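Local coordinates for glutathione S-transferase, N-terminal domain protein (Pseudomonas putida, PDB 4NAX) that probably acts as a glutathione transferase, binding one oxidized glutathione disulfide per subunit in a pocket of its thioredoxin-like domain that the partner subunit also reaches, at residues Pro18-Leu23 with Gly42-Ala47; Leu26-Gly31 with Asn69-Ile74; Val163-Leu168 with Asp205-Val210; Arg171-Glu176 with Ala215-Arg220. One frame throughout, in Å; residues are numbered along the deposited sequence.

Contact 1 of 4, residues Pro18-Leu23 with Gly42-Ala47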
# COMPACT_ATOMS: atom_id res chain seq x y z
N PRO A 18 19.19 -0.59 23.69
CA PRO A 18 17.72 -0.68 23.83
C PRO A 18 16.98 0.66 23.91
O PRO A 18 15.75 0.68 23.80
CB PRO A 18 17.55 -1.47 25.12
CG PRO A 18 18.82 -1.25 25.87
CD PRO A 18 19.90 -1.14 24.85
N GLU A 19 17.71 1.75 24.00
CA GLU A 19 17.15 3.09 23.94
C GLU A 19 16.93 3.57 22.50
O GLU A 19 16.37 4.64 22.28
CB GLU A 19 18.08 4.08 24.67
CG GLU A 19 19.37 4.50 23.94
CD GLU A 19 20.53 3.48 23.91
OE1 GLU A 19 21.60 3.89 23.40
OE2 GLU A 19 20.41 2.32 24.35
N ARG A 20 17.41 2.79 21.52
CA ARG A 20 17.27 3.13 20.10
C ARG A 20 16.20 2.32 19.42
O ARG A 20 16.02 1.15 19.71
CB ARG A 20 18.59 2.87 19.34
CG ARG A 20 19.72 3.74 19.85
CD ARG A 20 21.01 3.56 19.04
NE ARG A 20 22.04 4.34 19.71
CZ ARG A 20 23.34 4.19 19.57
NH1 ARG A 20 23.83 3.29 18.74
NH2 ARG A 20 24.16 4.97 20.28
N LEU A 21 15.54 2.95 18.45
CA LEU A 21 14.67 2.23 17.52
C LEU A 21 15.42 1.02 16.94
O LEU A 21 16.58 1.14 16.50
CB LEU A 21 14.21 3.18 16.43
CG LEU A 21 13.24 2.58 15.40
CD1 LEU A 21 12.29 3.65 14.90
CD2 LEU A 21 13.95 1.93 14.22
N GLN A 22 14.74 -0.11 16.95
CA GLN A 22 15.25 -1.38 16.44
C GLN A 22 14.65 -1.63 15.06
O GLN A 22 13.44 -1.58 14.90
CB GLN A 22 14.89 -2.53 17.39
CG GLN A 22 15.33 -2.31 18.83
CD GLN A 22 16.83 -2.42 19.02
OE1 GLN A 22 17.42 -3.46 18.71
NE2 GLN A 22 17.44 -1.37 19.52
N LEU A 23 15.52 -1.88 14.09
CA LEU A 23 15.13 -2.19 12.73
C LEU A 23 15.47 -3.63 12.40
O LEU A 23 16.60 -4.06 12.60
CB LEU A 23 15.86 -1.28 11.74
CG LEU A 23 15.67 -1.58 10.26
CD1 LEU A 23 14.22 -1.39 9.82
CD2 LEU A 23 16.60 -0.72 9.42
N GLY A 42 18.03 11.34 10.54
CA GLY A 42 19.05 11.39 11.58
C GLY A 42 18.66 10.77 12.91
O GLY A 42 19.23 11.07 13.93
N LEU A 43 17.68 9.87 12.88
CA LEU A 43 17.21 9.22 14.09
C LEU A 43 18.11 8.04 14.40
O LEU A 43 18.36 7.18 13.53
CB LEU A 43 15.77 8.72 13.93
CG LEU A 43 15.13 8.00 15.10
CD1 LEU A 43 14.95 8.94 16.29
CD2 LEU A 43 13.78 7.44 14.69
N ALA A 44 18.59 7.97 15.63
CA ALA A 44 19.39 6.82 16.05
C ALA A 44 18.62 5.53 15.84
O ALA A 44 17.44 5.47 16.14
CB ALA A 44 19.79 6.96 17.51
N TYR A 45 19.29 4.49 15.35
CA TYR A 45 18.66 3.20 15.21
C TYR A 45 19.69 2.10 15.24
O TYR A 45 20.87 2.34 14.97
CB TYR A 45 17.82 3.12 13.94
CG TYR A 45 18.58 3.09 12.63
CD1 TYR A 45 19.17 4.23 12.10
CD2 TYR A 45 18.66 1.93 11.90
CE1 TYR A 45 19.83 4.22 10.88
CE2 TYR A 45 19.29 1.89 10.67
CZ TYR A 45 19.89 3.02 10.16
OH TYR A 45 20.48 2.93 8.92
N GLU A 46 19.21 0.91 15.57
CA GLU A 46 20.03 -0.28 15.64
C GLU A 46 19.47 -1.28 14.64
O GLU A 46 18.37 -1.82 14.80
CB GLU A 46 19.98 -0.86 17.06
CG GLU A 46 20.86 -2.08 17.23
CD GLU A 46 20.87 -2.63 18.64
OE1 GLU A 46 20.36 -1.98 19.58
OE2 GLU A 46 21.41 -3.75 18.81
N ALA A 47 20.25 -1.50 13.59
CA ALA A 47 19.85 -2.38 12.51
C ALA A 47 20.23 -3.84 12.76
O ALA A 47 21.33 -4.16 13.24
CB ALA A 47 20.45 -1.91 11.18
O HOH W 1 22.80 1.64 16.79
O HOH W 2 15.86 5.85 18.26
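Glu-46 OE1 is gripped by two N-H groups: Gln-22 NE2 donates to it across the contact at 3.0 Å, and the backbone N of His-17 supplies the second. The carboxylate belongs to strand 45-49 and the amide to strand 21-25, the two parallel strands joined through helix 31-41 in the beta-alpha-beta unit of the thioredoxin-like domain. The two side chains run side by side in the same direction with their flat groups turned 83° apart, so the amide N-H comes down on OE1 from above the carboxylate plane. Gln-22 bends at its second torsion (chi2 -72°), which turns CD across toward Glu-46; NE2 also donates to Arg-20 O at 2.9 Å. With OE1 of the amide bonded to His-48 NE2, the rotation of the group is fixed. An alanine in place of Gln-22 would probably leave Glu-46 OE1 without its cross-strand donor and His-48 without this acceptor, setting the carboxylate freer to turn. The backbones meet through Glu-46 N to Leu-21 O, 2.8 Å, and Leu-23 N to Glu-46 O, 2.9 Å. Toward Arg-20 and Ala-44 the backbones draw apart, and a water bridges Leu-21 N to Ala-44 O. A second water, in the plane of the Arg-20 guanidinium at its edge, links NH1 to Tyr-45 O. On the face turned to helix 31-41, Leu-21 CD1 touches Leu-43 CD2, and Leu-23 CD2 rests 4.0 Å from Tyr-45 CE2.

Contact 2 of 4, residues Leu26-Gly31 with Asn69-Ile74. With GDS (oxidized glutathione disulfide), chain C.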
# COMPACT_ATOMS: atom_id res chain seq x y z
N LEU A 26 16.52 -6.18 5.74
CA LEU A 26 17.44 -6.77 4.78
C LEU A 26 17.51 -5.75 3.63
O LEU A 26 16.50 -5.10 3.34
CB LEU A 26 16.89 -8.11 4.30
CG LEU A 26 17.82 -8.96 3.44
CD1 LEU A 26 19.01 -9.44 4.26
CD2 LEU A 26 17.02 -10.12 2.89
N PRO A 27 18.69 -5.59 2.96
CA PRO A 27 18.76 -4.60 1.86
C PRO A 27 18.02 -5.13 0.63
O PRO A 27 18.52 -5.93 -0.14
CB PRO A 27 20.27 -4.44 1.62
CG PRO A 27 20.92 -4.97 2.83
CD PRO A 27 20.03 -6.07 3.33
N THR A 28 16.78 -4.72 0.53
CA THR A 28 15.82 -5.07 -0.51
C THR A 28 15.06 -3.78 -0.81
O THR A 28 15.15 -2.82 -0.04
CB THR A 28 14.80 -6.06 0.02
OG1 THR A 28 14.12 -5.45 1.13
CG2 THR A 28 15.41 -7.36 0.48
N PRO A 29 14.27 -3.73 -1.88
CA PRO A 29 13.63 -2.46 -2.17
C PRO A 29 12.71 -1.97 -1.07
O PRO A 29 12.56 -0.78 -0.90
CB PRO A 29 12.86 -2.73 -3.48
CG PRO A 29 12.80 -4.24 -3.58
CD PRO A 29 14.12 -4.68 -2.99
N ASN A 30 12.05 -2.89 -0.36
CA ASN A 30 11.23 -2.48 0.77
C ASN A 30 12.01 -2.17 2.04
O ASN A 30 11.69 -1.22 2.74
CB ASN A 30 10.14 -3.50 1.02
CG ASN A 30 9.20 -3.58 -0.15
OD1 ASN A 30 8.75 -2.55 -0.67
ND2 ASN A 30 8.89 -4.78 -0.59
N GLY A 31 13.02 -2.98 2.35
CA GLY A 31 13.84 -2.72 3.52
C GLY A 31 14.54 -1.39 3.45
O GLY A 31 14.60 -0.65 4.43
N ASN A 69 5.14 -12.05 8.24
CA ASN A 69 6.40 -12.74 7.96
C ASN A 69 7.30 -12.03 6.95
O ASN A 69 8.08 -12.68 6.26
CB ASN A 69 6.26 -14.27 7.73
CG ASN A 69 5.58 -14.71 6.45
OD1 ASN A 69 4.46 -15.25 6.49
ND2 ASN A 69 6.28 -14.61 5.34
N LYS A 70 7.22 -10.70 6.92
CA LYS A 70 8.01 -9.93 5.96
C LYS A 70 8.80 -8.83 6.61
O LYS A 70 8.44 -8.32 7.68
CB LYS A 70 7.11 -9.42 4.83
CG LYS A 70 6.59 -10.63 4.01
CD LYS A 70 5.93 -10.36 2.71
CE LYS A 70 5.50 -11.69 2.13
NZ LYS A 70 4.90 -11.54 0.79
N ILE A 71 9.90 -8.48 5.98
CA ILE A 71 10.65 -7.29 6.34
C ILE A 71 10.21 -6.15 5.45
O ILE A 71 9.72 -6.36 4.32
CB ILE A 71 12.19 -7.53 6.26
CG1 ILE A 71 12.70 -7.80 4.83
CG2 ILE A 71 12.62 -8.63 7.20
CD1 ILE A 71 13.02 -6.56 4.01
N PRO A 72 10.44 -4.90 5.88
CA PRO A 72 11.00 -4.48 7.16
C PRO A 72 9.96 -4.47 8.30
O PRO A 72 8.75 -4.39 8.06
CB PRO A 72 11.47 -3.07 6.88
CG PRO A 72 10.46 -2.55 5.89
CD PRO A 72 10.16 -3.75 5.00
N ALA A 73 10.48 -4.45 9.52
CA ALA A 73 9.68 -4.27 10.73
C ALA A 73 10.53 -3.46 11.69
O ALA A 73 11.77 -3.48 11.61
CB ALA A 73 9.26 -5.58 11.33
N ILE A 74 9.87 -2.75 12.59
CA ILE A 74 10.56 -1.99 13.62
C ILE A 74 9.97 -2.27 15.00
O ILE A 74 8.82 -2.69 15.15
CB ILE A 74 10.54 -0.47 13.37
CG1 ILE A 74 9.12 0.10 13.36
CG2 ILE A 74 11.28 -0.15 12.07
CD1 ILE A 74 9.04 1.60 13.48
N1 GDS C . 7.46 -14.43 -1.55
CA1 GDS C . 8.05 -13.51 -2.52
C1 GDS C . 7.79 -13.98 -3.93
OE1 GDS C . 7.85 -13.13 -4.85
OE2 GDS C . 7.52 -15.18 -4.17
CB1 GDS C . 9.56 -13.43 -2.28
CG1 GDS C . 10.24 -12.22 -2.93
CD1 GDS C . 9.78 -10.92 -2.32
O1 GDS C . 9.38 -10.88 -1.17
N2 GDS C . 9.82 -9.86 -3.13
CA2 GDS C . 9.48 -8.53 -2.69
C2 GDS C . 8.28 -8.00 -3.43
O2 GDS C . 8.12 -8.24 -4.62
CB2 GDS C . 10.66 -7.58 -2.92
SG2 GDS C . 12.09 -7.89 -1.89
N3 GDS C . 7.44 -7.24 -2.73
CA3 GDS C . 6.23 -6.68 -3.32
C3 GDS C . 5.82 -5.34 -2.74
OE3 GDS C . 4.61 -5.05 -2.85
OE4 GDS C . 6.70 -4.61 -2.27
N4 GDS C . 9.84 -11.37 1.77
CA4 GDS C . 9.99 -12.55 2.59
C4 GDS C . 9.09 -13.69 2.17
OE5 GDS C . 9.17 -14.78 2.80
OE6 GDS C . 8.34 -13.51 1.19
C5 GDS C . 9.95 -10.16 2.30
O5 GDS C . 10.15 -9.99 3.50
CA5 GDS C . 9.87 -8.98 1.35
N5 GDS C . 9.07 -7.91 1.95
CB5 GDS C . 11.29 -8.50 1.07
SG5 GDS C . 11.40 -7.04 0.03
CA6 GDS C . 5.21 -4.90 2.35
C6 GDS C . 6.02 -3.71 2.76
OE7 GDS C . 6.70 -3.79 3.81
OE8 GDS C . 5.97 -2.69 2.04
N6 GDS C . 3.99 -4.45 1.66
CB6 GDS C . 6.04 -5.81 1.43
CG6 GDS C . 7.25 -6.40 2.17
CD6 GDS C . 7.98 -7.43 1.35
O6 GDS C . 7.60 -7.76 0.22
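Ile-71 CD1 and Thr-28 OG1 meet tip to tip at 3.3 Å, the tight point of a buried contact between the turn before helix 31-41 and the loop entering strand 73-76. The hydroxyl is already engaged: OG1 accepts the capping N-H of Gly-31 at 3.0 Å and donates to Leu-26 O, from above that carbonyl's plane. Its place between the backbone N and carbonyl carbon (chi1 60°) turns OG1 back to the N-H it caps. Pro-72, which follows a cis peptide bond, sets CG 3.6 Å from Asn-30 O. The packing thins toward partly exposed Leu-26, whose CB stays 4.2 Å from Ile-71 CD1.

No hydrogen bond joins the two segments directly; the glutathione disulfide spans them. Ile-71 N donates to O5 and Ile-71 O accepts from N5, both at 2.9 Å, a strand-like pairing with the cysteinyl backbone of one glutathione half. The cis-proline loop does this throughout the thioredoxin-like glutathione transferases. Asn-30 ND2 reaches the glycine carboxylate of the other half, OE4, at 2.8 Å, while its OD1 is fixed by Trp-188 and Lys-33. The disulfide lies against the threonine, SG5 3.3 Å from Thr-28 OG1; with that hydroxyl's proton given to Leu-26 O, the contact's polar hold on the ligand comes from the Ile-71 backbone and the Asn-30 amide.

Contact 3 of 4, residues Val163-Leu168 with Asp205-Val210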
# COMPACT_ATOMS: atom_id res chain seq x y z
N VAL A 163 2.96 6.84 -15.77
CA VAL A 163 2.28 7.70 -14.79
C VAL A 163 3.32 8.52 -14.03
O VAL A 163 3.17 9.74 -13.88
CB VAL A 163 1.40 6.87 -13.82
CG1 VAL A 163 0.84 7.75 -12.74
CG2 VAL A 163 0.26 6.18 -14.57
N LEU A 164 4.37 7.87 -13.56
CA LEU A 164 5.43 8.58 -12.87
C LEU A 164 6.08 9.63 -13.75
O LEU A 164 6.34 10.76 -13.32
CB LEU A 164 6.50 7.62 -12.37
CG LEU A 164 6.16 6.71 -11.21
CD1 LEU A 164 7.37 5.83 -10.92
CD2 LEU A 164 5.79 7.49 -9.96
N ASP A 165 6.37 9.25 -14.99
CA ASP A 165 7.12 10.10 -15.90
C ASP A 165 6.34 11.37 -16.21
O ASP A 165 6.89 12.48 -16.22
CB ASP A 165 7.45 9.34 -17.17
CG ASP A 165 8.54 9.98 -17.97
OD1 ASP A 165 9.68 10.03 -17.49
OD2 ASP A 165 8.25 10.43 -19.11
N ARG A 166 5.05 11.21 -16.51
CA ARG A 166 4.21 12.36 -16.82
C ARG A 166 4.08 13.25 -15.60
O ARG A 166 4.07 14.49 -15.71
CB ARG A 166 2.85 11.93 -17.35
CG ARG A 166 2.95 11.27 -18.73
CD ARG A 166 1.58 10.99 -19.34
NE ARG A 166 0.80 10.06 -18.53
CZ ARG A 166 0.91 8.73 -18.56
NH1 ARG A 166 0.16 7.98 -17.76
NH2 ARG A 166 1.76 8.14 -19.38
N HIS A 167 3.96 12.64 -14.43
CA HIS A 167 3.82 13.42 -13.21
C HIS A 167 5.07 14.26 -12.93
O HIS A 167 4.99 15.40 -12.46
CB HIS A 167 3.52 12.50 -12.02
CG HIS A 167 3.45 13.23 -10.73
ND1 HIS A 167 2.40 14.07 -10.43
CD2 HIS A 167 4.32 13.32 -9.70
CE1 HIS A 167 2.63 14.62 -9.25
NE2 HIS A 167 3.78 14.18 -8.79
N LEU A 168 6.24 13.68 -13.17
CA LEU A 168 7.51 14.30 -12.80
C LEU A 168 8.01 15.36 -13.78
O LEU A 168 8.93 16.10 -13.48
CB LEU A 168 8.57 13.22 -12.59
CG LEU A 168 8.34 12.39 -11.32
CD1 LEU A 168 9.23 11.15 -11.35
CD2 LEU A 168 8.61 13.20 -10.05
N ASP A 205 14.55 3.64 -21.12
CA ASP A 205 15.14 4.83 -21.70
C ASP A 205 14.10 5.82 -22.22
O ASP A 205 14.43 6.98 -22.47
CB ASP A 205 16.21 4.48 -22.74
CG ASP A 205 17.49 4.01 -22.09
OD1 ASP A 205 18.04 4.76 -21.24
OD2 ASP A 205 17.95 2.90 -22.40
N GLN A 206 12.84 5.39 -22.35
CA GLN A 206 11.80 6.33 -22.77
C GLN A 206 11.29 7.24 -21.63
O GLN A 206 10.62 8.23 -21.89
CB GLN A 206 10.65 5.62 -23.45
CG GLN A 206 9.65 4.94 -22.54
CD GLN A 206 8.74 3.99 -23.30
OE1 GLN A 206 7.93 4.43 -24.12
NE2 GLN A 206 8.85 2.69 -23.04
N PHE A 207 11.60 6.91 -20.37
CA PHE A 207 11.08 7.66 -19.22
C PHE A 207 12.14 8.60 -18.69
O PHE A 207 12.81 8.34 -17.69
CB PHE A 207 10.58 6.68 -18.15
CG PHE A 207 9.59 5.67 -18.68
CD1 PHE A 207 8.30 6.07 -19.06
CD2 PHE A 207 9.94 4.34 -18.82
CE1 PHE A 207 7.41 5.15 -19.57
CE2 PHE A 207 9.04 3.41 -19.32
CZ PHE A 207 7.77 3.82 -19.69
N LYS A 208 12.31 9.71 -19.41
CA LYS A 208 13.42 10.62 -19.14
C LYS A 208 13.27 11.33 -17.81
O LYS A 208 14.27 11.66 -17.15
CB LYS A 208 13.56 11.67 -20.25
CG LYS A 208 13.86 11.08 -21.62
CD LYS A 208 15.15 10.26 -21.62
CE LYS A 208 15.75 10.12 -23.01
NZ LYS A 208 14.88 9.32 -23.91
N GLU A 209 12.03 11.57 -17.40
CA GLU A 209 11.80 12.26 -16.13
C GLU A 209 12.07 11.31 -14.96
O GLU A 209 12.70 11.70 -13.97
CB GLU A 209 10.39 12.83 -16.04
CG GLU A 209 9.95 13.66 -17.24
CD GLU A 209 10.85 14.86 -17.50
OE1 GLU A 209 11.04 15.22 -18.68
OE2 GLU A 209 11.38 15.43 -16.54
N VAL A 210 11.61 10.07 -15.07
CA VAL A 210 11.92 9.07 -14.05
C VAL A 210 13.44 8.88 -13.94
O VAL A 210 13.98 8.80 -12.84
CB VAL A 210 11.24 7.73 -14.36
CG1 VAL A 210 11.60 6.70 -13.30
CG2 VAL A 210 9.73 7.89 -14.42
O HOH W 3 10.17 11.28 -20.83
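Asp-165, the residue most covered here, points its carboxylate from helix 148-168 into the first turn of helix 208-219, where Glu-209 and Val-210 receive it. CG stands anti to the backbone N (chi1 -163°), which brings it toward the start of helix 208-219. Its OD1 accepts Val-210 N at 3.1 Å, nearly in line with the C-O bond and with an N-H...O angle of 160°. Glu-209 N is nearer, at 2.8 Å, but the N-H...O angle of 129° makes that bond weak. The other oxygen, OD2, receives a water that in turn accepts Lys-208 N, so one carboxylate serves three successive backbone N-H groups, one weakly and one through water. Negative charge at this helix start would probably interact well with the partial positive charge there. Replacing Asp-165 by an alanine would probably leave Val-210 N and Glu-209 N without this acceptor and the bridging water without one of its mates.

Glu-209 lies across Asp-165 at about a right angle. Its CG rests 3.4 Å from Asp-165 O and its CB meets Leu-168 CB at 3.9 Å, while the acid end bends off to a salt bridge with Arg-212. Val-210 supplies the apolar side: CG2 sits 3.7 Å from Asp-165 N and 3.8 Å from Leu-164 CB. Phe-207, at the N-cap position, brings CD1 up to Asp-165 CB, and Gln-206 CG lies over the centre of one face of its ring. A carboxylate lent by one helix to the beginning of another thus joins two members of the all-helical C-terminal domain of glutathione transferases.

Contact 4 of 4, residues Arg171-Glu176 with Ala215-Arg220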
# COMPACT_ATOMS: atom_id res chain seq x y z
N ARG A 171 9.05 18.89 -12.51
CA ARG A 171 9.11 18.76 -11.05
C ARG A 171 10.42 18.13 -10.60
O ARG A 171 11.01 17.35 -11.34
CB ARG A 171 8.06 17.77 -10.53
CG ARG A 171 6.62 18.02 -10.88
CD ARG A 171 5.82 17.06 -10.05
NE ARG A 171 5.86 17.51 -8.68
CZ ARG A 171 4.84 18.11 -8.07
NH1 ARG A 171 3.70 18.33 -8.73
NH2 ARG A 171 4.96 18.52 -6.81
N GLN A 172 10.80 18.40 -9.37
CA GLN A 172 11.93 17.71 -8.76
C GLN A 172 11.54 16.40 -8.11
O GLN A 172 12.29 15.43 -8.17
CB GLN A 172 12.62 18.61 -7.73
CG GLN A 172 13.15 19.92 -8.30
CD GLN A 172 14.02 19.72 -9.53
OE1 GLN A 172 13.78 20.33 -10.58
NE2 GLN A 172 15.03 18.89 -9.40
N TRP A 173 10.37 16.37 -7.47
CA TRP A 173 9.96 15.24 -6.63
C TRP A 173 8.47 14.97 -6.79
O TRP A 173 7.74 15.70 -7.48
CB TRP A 173 10.31 15.49 -5.15
CG TRP A 173 11.76 15.73 -4.88
CD1 TRP A 173 12.32 16.89 -4.44
CD2 TRP A 173 12.82 14.76 -4.95
NE1 TRP A 173 13.68 16.72 -4.27
CE2 TRP A 173 14.01 15.43 -4.57
CE3 TRP A 173 12.89 13.42 -5.34
CZ2 TRP A 173 15.25 14.79 -4.55
CZ3 TRP A 173 14.13 12.78 -5.31
CH2 TRP A 173 15.29 13.46 -4.91
N MET A 174 7.99 13.89 -6.18
CA MET A 174 6.58 13.55 -6.30
C MET A 174 5.64 14.62 -5.76
O MET A 174 4.61 14.95 -6.37
CB MET A 174 6.29 12.21 -5.61
CG MET A 174 6.97 11.01 -6.25
SD MET A 174 6.59 10.73 -8.00
CE MET A 174 4.85 10.31 -7.90
N ALA A 175 5.98 15.16 -4.59
CA ALA A 175 5.26 16.26 -3.99
C ALA A 175 6.15 17.51 -4.04
O ALA A 175 7.23 17.48 -4.62
CB ALA A 175 4.85 15.92 -2.57
N GLU A 176 5.69 18.62 -3.46
CA GLU A 176 6.43 19.88 -3.58
C GLU A 176 7.79 19.86 -2.91
O GLU A 176 8.70 20.57 -3.35
CB GLU A 176 5.58 21.06 -3.08
CG GLU A 176 4.41 21.34 -4.03
CD GLU A 176 3.40 22.37 -3.56
OE1 GLU A 176 3.45 22.77 -2.38
OE2 GLU A 176 2.54 22.77 -4.37
N ALA A 215 18.22 9.45 -10.76
CA ALA A 215 19.63 9.84 -10.62
C ALA A 215 19.81 10.83 -9.45
O ALA A 215 20.74 10.69 -8.66
CB ALA A 215 20.18 10.42 -11.91
N ASN A 216 18.92 11.80 -9.33
CA ASN A 216 19.01 12.76 -8.25
C ASN A 216 18.88 12.05 -6.87
O ASN A 216 19.59 12.35 -5.91
CB ASN A 216 17.90 13.81 -8.32
CG ASN A 216 17.98 14.72 -9.53
OD1 ASN A 216 16.99 15.41 -9.84
ND2 ASN A 216 19.12 14.77 -10.20
N PHE A 217 17.94 11.12 -6.78
CA PHE A 217 17.70 10.34 -5.57
C PHE A 217 18.97 9.58 -5.17
O PHE A 217 19.41 9.63 -4.01
CB PHE A 217 16.57 9.36 -5.85
CG PHE A 217 16.18 8.51 -4.66
CD1 PHE A 217 15.42 9.02 -3.63
CD2 PHE A 217 16.55 7.18 -4.60
CE1 PHE A 217 15.02 8.22 -2.57
CE2 PHE A 217 16.15 6.37 -3.56
CZ PHE A 217 15.37 6.89 -2.54
N LEU A 218 19.59 8.92 -6.14
CA LEU A 218 20.74 8.07 -5.86
C LEU A 218 21.99 8.87 -5.48
O LEU A 218 22.91 8.33 -4.88
CB LEU A 218 21.01 7.11 -7.02
CG LEU A 218 19.92 6.07 -7.28
CD1 LEU A 218 20.18 5.31 -8.56
CD2 LEU A 218 19.75 5.12 -6.11
N GLU A 219 22.03 10.15 -5.82
CA GLU A 219 23.14 11.02 -5.42
C GLU A 219 23.10 11.39 -3.94
O GLU A 219 24.10 11.85 -3.39
CB GLU A 219 23.14 12.32 -6.25
CG GLU A 219 23.57 12.12 -7.70
CD GLU A 219 23.14 13.26 -8.63
OE1 GLU A 219 23.17 13.06 -9.88
OE2 GLU A 219 22.77 14.35 -8.13
N ARG A 220 21.95 11.22 -3.29
CA ARG A 220 21.82 11.68 -1.91
C ARG A 220 22.65 10.79 -0.97
O ARG A 220 22.55 9.56 -1.03
CB ARG A 220 20.37 11.68 -1.47
CG ARG A 220 19.47 12.64 -2.23
CD ARG A 220 18.04 12.60 -1.72
NE ARG A 220 17.91 13.08 -0.35
CZ ARG A 220 17.79 14.35 -0.01
NH1 ARG A 220 17.76 15.32 -0.93
NH2 ARG A 220 17.64 14.68 1.27
O HOH W 4 14.88 15.27 -7.82
O HOH W 5 16.15 17.67 -11.62
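Trp-173 drives the far corner of its indole into helix 208-219: CH2 lies 4.0 Å from Phe-217 CA, which sits at the ring edge in plane, and CZ3 is 4.2 Å from Phe-217 CB. Arg-220 CD and Asn-216 CB come up obliquely to the same corner. Beside this apolar touch runs a wet one. Gln-172 and Asn-216 make no direct bond, NE2 and OD1 being 4.0 Å apart, but two waters both donate to Asn-216 OD1. One also donates to Gln-172 O, at 2.6 Å, and lies 3.2 Å above the indole plane, toward its rim; the other accepts from Gln-172 NE2.

A second shell fixes the loop. Arg-171 NE donates to Trp-173 O at 2.9 Å, and Met-174 O lies above one face of that guanidinium, toward its rim. Tyr-178 meets the Trp-173 ring and makes a cation-pi contact with Arg-220, whose guanidinium is salt-bridged to Glu-40 of helix 31-41. Further back, Asp-182, in the first turn of helix 180-193, accepts Met-174 N through OD1, so the loop is tied to the start of the helix that follows it, within the all-helical C-terminal domain of the glutathione transferase fold.

The four contacts fall into two pairs, one in each domain. Contacts 1 and 2 share the mixed sheet, where strands 21-25 and 73-76 are neighbours, and they touch: Leu-23 CD1 packs 3.9 Å from Ile-74 CG2. Contact 2 holds the disulfide itself; in contact 1 the side chain of Leu-23 is about 10 Å from a bound glutathione disulfide. Contacts 3 and 4 both use helix 208-219, with centres 12 Å apart, and His-167 NE2 probably hydrogen-bonds to Met-174 O at 2.7 Å. Across the two pairs no contact touches another: the nearest atoms of contacts 2 and 4 are about 8 Å apart. In contact 3, the Leu-164 side chain is about 13 Å from a bound disulfide.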